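Local coordinates for protein RNA silencing suppressor p19 (Tomato bushy stunt virus, PDB 4J39) that suppresses RNA silencing by binding small interfering RNA duplexes as a homodimer, probably acting as a molecular caliper that selects them by the length of their double-stranded region, at residues W41-V46 / D71-A76; R79-D84 / R106-L111; I99-G104 / I116-E121. One frame throughout, in Å; residues are numbered along the deposited sequence.

Contact 1. Residues W41-V46 / D71-A76. With nucleotides of chain B.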
loop_
_atom_site.group_PDB
_atom_site.type_symbol
_atom_site.label_atom_id
_atom_site.label_comp_id
_atom_site.label_asym_id
_atom_site.label_seq_id
_atom_site.Cartn_x
_atom_site.Cartn_y
_atom_site.Cartn_z
ATOM N N TRP A 41 -5.722 6.318 9.877
ATOM C CA TRP A 41 -4.550 7.090 9.909
ATOM C C TRP A 41 -3.942 7.020 11.335
ATOM O O TRP A 41 -4.696 7.157 12.302
ATOM C CB TRP A 41 -4.782 8.511 9.650
ATOM C CG TRP A 41 -4.782 8.998 8.143
ATOM C CD1 TRP A 41 -5.848 9.280 7.378
ATOM C CD2 TRP A 41 -3.635 9.210 7.365
ATOM N NE1 TRP A 41 -5.427 9.674 6.164
ATOM C CE2 TRP A 41 -4.072 9.602 6.084
ATOM C CE3 TRP A 41 -2.288 9.047 7.580
ATOM C CZ2 TRP A 41 -3.188 9.862 5.118
ATOM C CZ3 TRP A 41 -1.396 9.263 6.563
ATOM C CH2 TRP A 41 -1.888 9.707 5.330
ATOM N N GLY A 42 -2.675 6.675 11.358
ATOM C CA GLY A 42 -1.878 6.531 12.584
ATOM C C GLY A 42 -0.725 7.499 12.561
ATOM O O GLY A 42 0.021 7.608 11.572
ATOM N N PHE A 43 -0.530 8.200 13.719
ATOM C CA PHE A 43 0.558 9.124 13.963
ATOM C C PHE A 43 1.211 8.821 15.303
ATOM O O PHE A 43 0.564 8.982 16.343
ATOM C CB PHE A 43 0.147 10.587 13.920
ATOM C CG PHE A 43 -0.839 10.932 12.804
ATOM C CD1 PHE A 43 -2.138 11.261 13.092
ATOM C CD2 PHE A 43 -0.416 10.912 11.486
ATOM C CE1 PHE A 43 -3.092 11.512 12.059
ATOM C CE2 PHE A 43 -1.335 11.197 10.430
ATOM C CZ PHE A 43 -2.636 11.528 10.716
ATOM N N GLY A 44 2.412 8.297 15.250
ATOM C CA GLY A 44 3.025 7.653 16.444
ATOM C C GLY A 44 2.099 6.611 17.022
ATOM O O GLY A 44 1.707 5.649 16.305
ATOM N N LYS A 45 1.662 6.812 18.280
ATOM C CA LYS A 45 0.812 5.837 18.963
ATOM C C LYS A 45 -0.703 6.000 18.705
ATOM O O LYS A 45 -1.505 5.123 19.096
ATOM C CB LYS A 45 1.058 5.862 20.543
ATOM C CG LYS A 45 2.447 5.670 20.947
ATOM C CD LYS A 45 2.446 5.189 22.465
ATOM C CE LYS A 45 3.840 4.874 23.050
ATOM N NZ LYS A 45 3.636 3.951 24.334
ATOM N N VAL A 46 -1.123 7.097 18.087
ATOM C CA VAL A 46 -2.498 7.476 18.109
ATOM C C VAL A 46 -3.071 7.047 16.736
ATOM O O VAL A 46 -2.394 7.310 15.733
ATOM C CB VAL A 46 -2.618 8.974 18.261
ATOM C CG1 VAL A 46 -4.101 9.429 18.325
ATOM C CG2 VAL A 46 -1.870 9.440 19.586
ATOM N N ASP A 71 -4.302 18.478 3.659
ATOM C CA ASP A 71 -4.424 19.508 4.716
ATOM C C ASP A 71 -5.021 18.982 6.023
ATOM O O ASP A 71 -4.499 19.277 7.140
ATOM C CB ASP A 71 -5.210 20.700 4.254
ATOM C CG ASP A 71 -4.449 21.578 3.200
ATOM O OD1 ASP A 71 -5.156 22.481 2.694
ATOM O OD2 ASP A 71 -3.241 21.403 2.960
ATOM N N SER A 72 -6.143 18.256 5.960
ATOM C CA SER A 72 -6.802 17.687 7.197
ATOM C C SER A 72 -5.832 16.718 7.832
ATOM O O SER A 72 -5.687 16.676 9.093
ATOM C CB SER A 72 -8.160 17.076 6.963
ATOM O OG SER A 72 -8.067 15.804 6.298
ATOM N N VAL A 73 -5.068 15.919 7.057
ATOM C CA VAL A 73 -4.134 15.004 7.647
ATOM C C VAL A 73 -2.953 15.774 8.323
ATOM O O VAL A 73 -2.504 15.430 9.474
ATOM C CB VAL A 73 -3.589 13.907 6.661
ATOM C CG1 VAL A 73 -2.291 13.282 7.159
ATOM C CG2 VAL A 73 -4.773 13.000 6.302
ATOM N N ASN A 74 -2.464 16.817 7.665
ATOM C CA ASN A 74 -1.361 17.554 8.262
ATOM C C ASN A 74 -1.806 18.299 9.557
ATOM O O ASN A 74 -1.028 18.415 10.504
ATOM C CB ASN A 74 -0.876 18.591 7.314
ATOM C CG ASN A 74 0.427 19.126 7.736
ATOM O OD1 ASN A 74 1.439 18.400 7.771
ATOM N ND2 ASN A 74 0.414 20.388 8.181
ATOM N N TYR A 75 -3.005 18.830 9.568
ATOM C CA TYR A 75 -3.477 19.538 10.754
ATOM C C TYR A 75 -3.530 18.524 11.910
ATOM O O TYR A 75 -2.972 18.731 13.057
ATOM C CB TYR A 75 -4.806 20.171 10.489
ATOM C CG TYR A 75 -5.207 20.869 11.749
ATOM C CD1 TYR A 75 -4.349 21.892 12.275
ATOM C CD2 TYR A 75 -6.336 20.470 12.479
ATOM C CE1 TYR A 75 -4.661 22.525 13.484
ATOM C CE2 TYR A 75 -6.679 21.139 13.683
ATOM C CZ TYR A 75 -5.809 22.130 14.206
ATOM O OH TYR A 75 -6.160 22.770 15.422
ATOM N N ALA A 76 -4.166 17.396 11.672
ATOM C CA ALA A 76 -4.232 16.375 12.707
ATOM C C ALA A 76 -2.891 15.856 13.160
ATOM O O ALA A 76 -2.619 15.654 14.405
ATOM C CB ALA A 76 -5.135 15.130 12.154
ATOM P P A B 8 7.634 -1.697 24.677
ATOM O OP1 A B 8 6.883 -1.522 25.931
ATOM O OP2 A B 8 7.629 -3.096 24.220
ATOM O "O5'" A B 8 6.988 -0.701 23.556
ATOM C "C5'" A B 8 6.987 0.716 23.763
ATOM C "C4'" A B 8 6.578 1.527 22.571
ATOM O "O4'" A B 8 7.638 1.645 21.585
ATOM C "C3'" A B 8 5.406 0.932 21.802
ATOM O "O3'" A B 8 4.218 1.154 22.553
ATOM C "C2'" A B 8 5.518 1.703 20.494
ATOM O "O2'" A B 8 5.207 3.086 20.548
ATOM C "C1'" A B 8 7.019 1.570 20.295
ATOM N N9 A B 8 7.368 0.349 19.531
ATOM C C8 A B 8 7.745 -0.894 19.972
ATOM N N7 A B 8 7.966 -1.748 19.003
ATOM C C5 A B 8 7.769 -1.037 17.822
ATOM C C6 A B 8 7.879 -1.384 16.431
ATOM N N6 A B 8 8.200 -2.617 15.908
ATOM N N1 A B 8 7.542 -0.401 15.540
ATOM C C2 A B 8 7.192 0.798 16.035
ATOM N N3 A B 8 7.043 1.210 17.289
ATOM C C4 A B 8 7.360 0.251 18.154
#

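Contact 2. Residues R79-D84 / R106-L111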
loop_
_atom_site.group_PDB
_atom_site.type_symbol
_atom_site.label_atom_id
_atom_site.label_comp_id
_atom_site.label_asym_id
_atom_site.label_seq_id
_atom_site.Cartn_x
_atom_site.Cartn_y
_atom_site.Cartn_z
ATOM N N ARG A 79 -0.117 18.008 15.575
ATOM C CA ARG A 79 -0.298 17.956 17.037
ATOM C C ARG A 79 0.728 17.080 17.736
ATOM O O ARG A 79 1.019 17.240 18.957
ATOM C CB ARG A 79 -1.706 17.417 17.264
ATOM C CG ARG A 79 -2.114 17.186 18.720
ATOM C CD ARG A 79 -1.906 18.472 19.485
ATOM N NE ARG A 79 -2.318 18.289 20.847
ATOM C CZ ARG A 79 -1.509 17.678 21.747
ATOM N NH1 ARG A 79 -0.323 17.239 21.431
ATOM N NH2 ARG A 79 -1.953 17.568 23.001
ATOM N N PHE A 80 1.183 16.072 17.018
ATOM C CA PHE A 80 2.032 15.037 17.554
ATOM C C PHE A 80 3.510 15.233 17.217
ATOM O O PHE A 80 4.335 14.397 17.581
ATOM C CB PHE A 80 1.586 13.686 17.058
ATOM C CG PHE A 80 0.190 13.343 17.437
ATOM C CD1 PHE A 80 -0.111 12.855 18.720
ATOM C CD2 PHE A 80 -0.852 13.554 16.552
ATOM C CE1 PHE A 80 -1.433 12.546 19.085
ATOM C CE2 PHE A 80 -2.145 13.242 16.907
ATOM C CZ PHE A 80 -2.445 12.734 18.166
ATOM N N PHE A 81 3.815 16.296 16.487
ATOM C CA PHE A 81 5.149 16.548 15.982
ATOM C C PHE A 81 6.024 17.322 17.000
ATOM O O PHE A 81 5.561 17.930 17.942
ATOM C CB PHE A 81 5.141 17.354 14.651
ATOM C CG PHE A 81 4.559 16.586 13.450
ATOM C CD1 PHE A 81 4.361 15.207 13.534
ATOM C CD2 PHE A 81 4.264 17.249 12.246
ATOM C CE1 PHE A 81 3.850 14.503 12.467
ATOM C CE2 PHE A 81 3.732 16.497 11.147
ATOM C CZ PHE A 81 3.567 15.161 11.283
ATOM N N GLY A 82 7.306 17.187 16.745
ATOM C CA GLY A 82 8.369 17.868 17.427
ATOM C C GLY A 82 9.676 17.656 16.663
ATOM O O GLY A 82 9.699 17.374 15.447
ATOM N N PHE A 83 10.791 17.821 17.385
ATOM C CA PHE A 83 12.102 17.652 16.794
ATOM C C PHE A 83 12.330 16.212 16.195
ATOM O O PHE A 83 12.715 16.062 15.028
ATOM C CB PHE A 83 13.193 17.990 17.863
ATOM C CG PHE A 83 14.576 17.914 17.324
ATOM C CD1 PHE A 83 15.074 18.957 16.509
ATOM C CD2 PHE A 83 15.359 16.774 17.548
ATOM C CE1 PHE A 83 16.380 18.874 15.945
ATOM C CE2 PHE A 83 16.659 16.668 16.998
ATOM C CZ PHE A 83 17.174 17.723 16.186
ATOM N N ASP A 84 12.075 15.172 16.984
ATOM C CA ASP A 84 12.236 13.805 16.489
ATOM C C ASP A 84 11.067 13.403 15.486
ATOM O O ASP A 84 9.944 13.818 15.662
ATOM C CB ASP A 84 12.298 12.826 17.634
ATOM C CG ASP A 84 13.718 12.594 18.164
ATOM O OD1 ASP A 84 14.701 13.146 17.618
ATOM O OD2 ASP A 84 13.838 11.797 19.135
ATOM N N ARG A 106 8.565 13.232 8.390
ATOM C CA ARG A 106 9.239 14.148 7.478
ATOM C C ARG A 106 8.722 13.910 6.050
ATOM O O ARG A 106 8.863 14.777 5.206
ATOM C CB ARG A 106 10.765 13.893 7.511
ATOM C CG ARG A 106 11.637 15.084 7.774
ATOM C CD ARG A 106 12.249 15.098 9.194
ATOM N NE ARG A 106 13.286 14.083 9.373
ATOM C CZ ARG A 106 14.047 13.913 10.462
ATOM N NH1 ARG A 106 13.937 14.715 11.533
ATOM N NH2 ARG A 106 14.927 12.904 10.456
ATOM N N THR A 107 8.149 12.749 5.794
ATOM C CA THR A 107 7.680 12.405 4.442
ATOM C C THR A 107 6.153 12.524 4.268
ATOM O O THR A 107 5.568 12.024 3.313
ATOM C CB THR A 107 8.146 10.968 3.976
ATOM O OG1 THR A 107 7.272 9.958 4.610
ATOM C CG2 THR A 107 9.624 10.815 4.275
ATOM N N LEU A 108 5.460 13.150 5.204
ATOM C CA LEU A 108 4.047 13.027 5.258
ATOM C C LEU A 108 3.337 13.493 3.982
ATOM O O LEU A 108 2.319 12.891 3.585
ATOM C CB LEU A 108 3.438 13.790 6.450
ATOM C CG LEU A 108 1.961 13.625 6.767
ATOM C CD1 LEU A 108 1.453 12.191 6.975
ATOM C CD2 LEU A 108 1.515 14.551 7.970
ATOM N N GLN A 109 3.851 14.556 3.348
ATOM C CA GLN A 109 3.214 15.035 2.121
ATOM C C GLN A 109 3.179 13.901 1.016
ATOM O O GLN A 109 2.141 13.664 0.366
ATOM C CB GLN A 109 3.883 16.317 1.634
ATOM C CG GLN A 109 3.113 16.910 0.491
ATOM C CD GLN A 109 3.527 18.370 0.121
ATOM O OE1 GLN A 109 4.316 18.996 0.820
ATOM N NE2 GLN A 109 2.969 18.893 -0.987
ATOM N N HIS A 110 4.303 13.235 0.872
ATOM C CA HIS A 110 4.415 12.110 -0.083
ATOM C C HIS A 110 3.582 10.914 0.416
ATOM O O HIS A 110 2.974 10.209 -0.409
ATOM C CB HIS A 110 5.876 11.680 -0.254
ATOM C CG HIS A 110 6.756 12.641 -0.989
ATOM N ND1 HIS A 110 6.306 13.496 -1.984
ATOM C CD2 HIS A 110 8.100 12.788 -0.948
ATOM C CE1 HIS A 110 7.335 14.182 -2.469
ATOM N NE2 HIS A 110 8.437 13.759 -1.863
ATOM N N LEU A 111 3.522 10.640 1.741
ATOM C CA LEU A 111 2.617 9.607 2.188
ATOM C C LEU A 111 1.143 9.939 1.797
ATOM O O LEU A 111 0.430 9.055 1.343
ATOM C CB LEU A 111 2.713 9.321 3.686
ATOM C CG LEU A 111 4.059 9.012 4.229
ATOM C CD1 LEU A 111 3.983 9.042 5.819
ATOM C CD2 LEU A 111 4.560 7.688 3.695
HETATM O O HOH W 1 11.402 15.414 12.585
HETATM O O HOH W 2 15.176 15.348 13.579
#

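Contact 3. Residues I99-G104 / I116-E121. With nucleotides of chain C; nucleotides of chain B.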
loop_
_atom_site.group_PDB
_atom_site.type_symbol
_atom_site.label_atom_id
_atom_site.label_comp_id
_atom_site.label_asym_id
_atom_site.label_seq_id
_atom_site.Cartn_x
_atom_site.Cartn_y
_atom_site.Cartn_z
ATOM N N ILE A 99 -4.213 -2.205 1.748
ATOM C CA ILE A 99 -3.083 -1.425 1.366
ATOM C C ILE A 99 -2.632 -0.537 2.536
ATOM O O ILE A 99 -3.452 0.209 3.128
ATOM C CB ILE A 99 -3.330 -0.583 0.111
ATOM C CG1 ILE A 99 -3.841 -1.540 -1.021
ATOM C CG2 ILE A 99 -2.107 0.209 -0.302
ATOM C CD1 ILE A 99 -4.170 -0.746 -2.377
ATOM N N THR A 100 -1.363 -0.537 2.832
ATOM C CA THR A 100 -0.845 0.342 3.892
ATOM C C THR A 100 0.283 1.237 3.309
ATOM O O THR A 100 1.206 0.790 2.643
ATOM C CB THR A 100 -0.369 -0.441 5.091
ATOM O OG1 THR A 100 -1.460 -1.205 5.617
ATOM C CG2 THR A 100 0.199 0.444 6.174
ATOM N N VAL A 101 0.305 2.517 3.627
ATOM C CA VAL A 101 1.291 3.386 3.171
ATOM C C VAL A 101 1.927 4.006 4.415
ATOM O O VAL A 101 1.215 4.588 5.235
ATOM C CB VAL A 101 0.705 4.594 2.256
ATOM C CG1 VAL A 101 1.785 5.648 1.811
ATOM C CG2 VAL A 101 -0.155 4.129 1.069
ATOM N N SER A 102 3.238 3.859 4.568
ATOM C CA SER A 102 3.888 4.189 5.887
ATOM C C SER A 102 5.219 4.901 5.688
ATOM O O SER A 102 5.981 4.642 4.691
ATOM C CB SER A 102 4.088 2.897 6.736
ATOM O OG SER A 102 4.626 1.841 6.017
ATOM N N GLY A 103 5.614 5.751 6.647
ATOM C CA GLY A 103 6.947 6.226 6.704
ATOM C C GLY A 103 7.045 7.321 7.767
ATOM O O GLY A 103 6.135 7.473 8.525
ATOM N N GLY A 104 8.156 8.038 7.834
ATOM C CA GLY A 104 8.347 9.027 8.908
ATOM C C GLY A 104 7.597 10.318 8.653
ATOM O O GLY A 104 7.268 10.637 7.503
ATOM N N ILE A 116 -3.746 8.690 -1.240
ATOM C CA ILE A 116 -4.954 9.042 -1.933
ATOM C C ILE A 116 -5.084 8.268 -3.295
ATOM O O ILE A 116 -6.168 7.858 -3.626
ATOM C CB ILE A 116 -5.115 10.589 -2.181
ATOM C CG1 ILE A 116 -6.512 10.853 -2.593
ATOM C CG2 ILE A 116 -4.104 11.213 -3.027
ATOM C CD1 ILE A 116 -7.499 10.652 -1.588
ATOM N N ARG A 117 -3.924 8.064 -3.903
ATOM C CA ARG A 117 -3.797 7.319 -5.188
ATOM C C ARG A 117 -4.173 5.837 -4.877
ATOM O O ARG A 117 -5.000 5.202 -5.570
ATOM C CB ARG A 117 -2.371 7.425 -5.762
ATOM C CG ARG A 117 -1.922 8.786 -6.272
ATOM C CD ARG A 117 -0.519 8.761 -6.992
ATOM N NE ARG A 117 0.005 10.050 -7.497
ATOM C CZ ARG A 117 -0.305 11.285 -6.995
ATOM N NH1 ARG A 117 -1.155 11.512 -5.945
ATOM N NH2 ARG A 117 0.286 12.340 -7.522
ATOM N N SER A 118 -3.685 5.339 -3.727
ATOM C CA SER A 118 -4.006 3.931 -3.336
ATOM C C SER A 118 -5.474 3.699 -3.102
ATOM O O SER A 118 -6.083 2.707 -3.518
ATOM C CB SER A 118 -3.272 3.613 -2.018
ATOM O OG SER A 118 -1.856 3.535 -2.170
ATOM N N LYS A 119 -6.040 4.641 -2.366
ATOM C CA LYS A 119 -7.445 4.606 -2.042
ATOM C C LYS A 119 -8.265 4.591 -3.381
ATOM O O LYS A 119 -9.154 3.829 -3.510
ATOM C CB LYS A 119 -7.883 5.851 -1.205
ATOM C CG LYS A 119 -9.302 5.872 -0.826
ATOM C CD LYS A 119 -9.554 7.125 0.097
ATOM C CE LYS A 119 -10.911 7.233 0.681
ATOM N NZ LYS A 119 -10.946 8.339 1.759
ATOM N N GLN A 120 -8.024 5.564 -4.185
ATOM C CA GLN A 120 -8.741 5.634 -5.500
ATOM C C GLN A 120 -8.645 4.280 -6.313
ATOM O O GLN A 120 -9.681 3.730 -6.681
ATOM C CB GLN A 120 -8.086 6.740 -6.348
ATOM C CG GLN A 120 -8.283 8.219 -5.842
ATOM C CD GLN A 120 -7.273 9.292 -6.373
ATOM O OE1 GLN A 120 -7.391 10.445 -6.016
ATOM N NE2 GLN A 120 -6.320 8.911 -7.229
ATOM N N GLU A 121 -7.466 3.697 -6.392
ATOM C CA GLU A 121 -7.280 2.492 -7.244
ATOM C C GLU A 121 -7.946 1.302 -6.625
ATOM O O GLU A 121 -8.583 0.492 -7.312
ATOM C CB GLU A 121 -5.782 2.275 -7.489
ATOM C CG GLU A 121 -5.106 3.586 -8.144
ATOM C CD GLU A 121 -4.600 3.562 -9.638
ATOM O OE1 GLU A 121 -3.781 2.670 -10.030
ATOM O OE2 GLU A 121 -5.004 4.513 -10.362
ATOM P P U C 12 9.556 -0.860 6.132
ATOM O OP1 U C 12 10.191 -0.235 4.928
ATOM O OP2 U C 12 10.463 -1.737 6.800
ATOM O "O5'" U C 12 8.955 0.225 7.120
ATOM C "C5'" U C 12 8.034 1.236 6.621
ATOM C "C4'" U C 12 7.522 2.130 7.718
ATOM O "O4'" U C 12 6.789 1.286 8.640
ATOM C "C3'" U C 12 8.589 2.717 8.646
ATOM O "O3'" U C 12 9.225 3.857 8.152
ATOM C "C2'" U C 12 7.726 3.106 9.829
ATOM O "O2'" U C 12 6.830 4.178 9.589
ATOM C "C1'" U C 12 6.939 1.823 9.941
ATOM N N1 U C 12 7.508 0.704 10.736
ATOM C C2 U C 12 7.346 0.775 12.091
ATOM O O2 U C 12 6.881 1.747 12.644
ATOM N N3 U C 12 7.825 -0.322 12.791
ATOM C C4 U C 12 8.428 -1.476 12.350
ATOM O O4 U C 12 8.726 -2.351 13.190
ATOM C C5 U C 12 8.556 -1.507 10.902
ATOM C C6 U C 12 8.105 -0.430 10.182
ATOM P P C B 11 -4.056 -1.758 12.041
ATOM O OP1 C B 11 -5.158 -0.824 11.691
ATOM O OP2 C B 11 -3.983 -2.818 13.152
ATOM O "O5'" C B 11 -3.724 -2.679 10.768
ATOM C "C5'" C B 11 -3.629 -2.053 9.483
ATOM C "C4'" C B 11 -2.931 -3.059 8.598
ATOM O "O4'" C B 11 -1.568 -3.266 9.024
ATOM C "C3'" C B 11 -3.459 -4.487 8.609
ATOM O "O3'" C B 11 -4.648 -4.575 7.872
ATOM C "C2'" C B 11 -2.324 -5.207 7.939
ATOM O "O2'" C B 11 -2.281 -4.840 6.538
ATOM C "C1'" C B 11 -1.204 -4.588 8.721
ATOM N N1 C B 11 -0.847 -5.237 10.031
ATOM C C2 C B 11 -0.074 -6.387 10.006
ATOM O O2 C B 11 0.289 -6.877 8.949
ATOM N N3 C B 11 0.288 -6.967 11.174
ATOM C C4 C B 11 -0.164 -6.448 12.312
ATOM N N4 C B 11 0.176 -7.026 13.482
ATOM C C5 C B 11 -0.965 -5.315 12.369
ATOM C C6 C B 11 -1.294 -4.734 11.202
ATOM P P G C 13 10.742 4.174 8.521
ATOM O OP1 G C 13 11.089 5.326 7.614
ATOM O OP2 G C 13 11.618 2.989 8.604
ATOM O "O5'" G C 13 10.585 4.779 9.997
ATOM C "C5'" G C 13 9.825 5.948 10.199
ATOM C "C4'" G C 13 9.706 6.255 11.673
ATOM O "O4'" G C 13 8.910 5.225 12.262
ATOM C "C3'" G C 13 10.995 6.215 12.522
ATOM O "O3'" G C 13 11.689 7.459 12.365
ATOM C "C2'" G C 13 10.432 6.036 13.913
ATOM O "O2'" G C 13 9.814 7.180 14.418
ATOM C "C1'" G C 13 9.375 4.996 13.592
ATOM N N9 G C 13 9.807 3.619 13.666
ATOM C C8 G C 13 10.146 2.772 12.663
ATOM N N7 G C 13 10.462 1.551 13.069
ATOM C C5 G C 13 10.389 1.655 14.453
ATOM C C6 G C 13 10.682 0.689 15.506
ATOM O O6 G C 13 11.025 -0.486 15.399
ATOM N N1 G C 13 10.503 1.196 16.830
ATOM C C2 G C 13 10.143 2.482 17.125
ATOM N N2 G C 13 10.061 2.795 18.450
ATOM N N3 G C 13 9.889 3.415 16.168
ATOM C C4 G C 13 10.000 2.910 14.843
#

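Contact 1. Residues W41-V46 / D71-A76
Val73 of helix 70-78 fits its two methyl groups against Trp41 and Phe43, aromatic residues two positions apart and so on the same face of strand 36-43, where a helix packs on the four-stranded antiparallel sheet of the p19 core. Val73 CG2 makes a CH-pi contact with Trp41: it lies over one face of the indole, 3.7 Å from the centroid of the five-membered ring and 3.4 Å from Trp41 NE1. Val73 CG1 serves the second ring, reaching Phe43 CZ at 4.0 Å and also resting near the six-membered part of the indole. With CG1 anti to its own backbone N (chi1 160°), Val73 turns both methyls to the sheet, a task for which a beta-branched residue is well suited. One helical turn on, Ala76 brings only its CB to Phe43 CE1, at 4.2 Å, and its small size lets the helix stay close to the ring.

In the next shell, Trp68 meets the Trp41 ring edge-to-face and also touches Val73, while Leu108 and Cys112 of helix 108-124 pack on the same valine. The strand itself is held by backbone bonds to both neighbouring strands, Trp41 to Phe48 and Gly42 to Thr89. Beyond Phe43 the chain reverses through a type II' beta turn, Phe43 to Val46, in which Gly44 takes a positive phi (53°) that suits a residue without a side chain. This hairpin carries Lys45 toward the RNA, on the side of the sheet away from the helix, and the extended lysine makes a weak hydrogen bond from NZ to O3' of A8 of chain B, 3.4 Å long.

Contact 2. Residues R79-D84 / R106-L111
Phe81 and Leu108 form the apolar half of this contact, which joins the loop between helix 70-78 and strand 87-94 to the start of helix 108-124. The leucine methyl CD2 approaches the phenylalanine at the edge of its ring, 3.9 Å from CZ and near the ring plane, so the outermost ring carbon does the touching. Leu108 has CG anti to its backbone N (chi1 -172°), and this extends its methyls from the first turn of the helix. There it is buried, packed also on Asn74 and Ala77 of helix 70-78 and on Trp41 of the sheet, while Phe81 also touches Ile86 and Ser105. A leucine suits such a junction because its branched end can meet several partners at once.

The polar half is looser and wet. Phe83 O and Arg106 NH1 stand 3.9 Å apart, too far for a direct bond, and two waters lie between them. Each water donates to the carbonyl, at 2.8 Å from Phe83 O for water 1 and 2.9 Å for water 2. Toward NH1 the bridge is less certain: the bond to water 1 is weak and that to water 2 doubtfully short. Arg106 reaches this place by bending at chi2 and chi3, and its guanidinium presents an edge toward the carbonyl. The side chain is exposed and was modelled in two conformers, so the bridge describes one of them. Asp84, the nearby acid, keeps its OD1 6.3 Å from Arg106 NH1, consistent with at most a mild electrostatic attraction. Apolar packing thus probably steadies the loop at Phe81, whereas at Phe83 the link runs through exchangeable solvent and probably leaves some freedom.

Contact 3. Residues I99-G104 / I116-E121
One of the two edge strands of the p19 sheet within this chain, 97-104, packs through one face on helix 108-124 and turns its other face to the RNA, an alpha+beta arrangement in which the concave RNA-binding surface has helices behind it. On the helix side, Ile99 and Val101, two residues apart and so on the same face of the strand, both reach Ser118. Val101 CG2 lies 3.7 Å from Ser118 OG, and Ile99 CG2 lies 3.8 Å from the same oxygen. CG2 of Ile99 is anti to the backbone N while CG1 goes beside it (chi1 -54°), which leaves the CG2 branch to meet the serine and lets CD1 reach along toward the Ser118 carbonyl.

A hydroxyl among methyl groups needs a partner of its own, and Ser118 OG has one in Met114 O, one turn back in the helix. That bond satisfies the buried oxygen within its own helix, so a small serine can sit where strand and helix come close at little polar cost. The contact is extended by Leu111, Met114 and Leu122 of the same helix, and by Met114 of the second subunit against Ile99. Residues Ile99 to Ser102 also pair antiparallel with a strand of that subunit, which carries the sheet across the dimer.

Thr100 and Ser102, on the other face of the strand, turn to the nucleic acid. Thr100 OG1, bonded to Ser91 OG, lies 3.8 Å from C4' of C11 of chain B. Gly103 and Gly104 let the backbone itself come up to the sugars, with Gly104 N 3.6 Å from C5' of G13 of chain C. In one of its two modelled conformers, Ser102 OG approaches the ribose of U12 of chain C, 3.4 Å from its C4'.

Contacts 1 and 3 are buried and set helices against the same sheet, yet their chemistry differs: aromatic rings meet aliphatic methyls in contact 1, whereas contact 3 places a serine hydroxyl between branched aliphatic chains. Contact 2 lies farther out, partly buried, with a water-bridged polar side that the other two lack. Contacts 2 and 3 share helix 108-124 and touch where Leu111 packs on strand 97-104; both also meet the second subunit. Contacts 1 and 2 adjoin through Val73 with Leu108 and Val46 with Phe80, so their apolar parts are contiguous at these points. RNA approaches the strand or hairpin side of contacts 1 and 3, away from their helices.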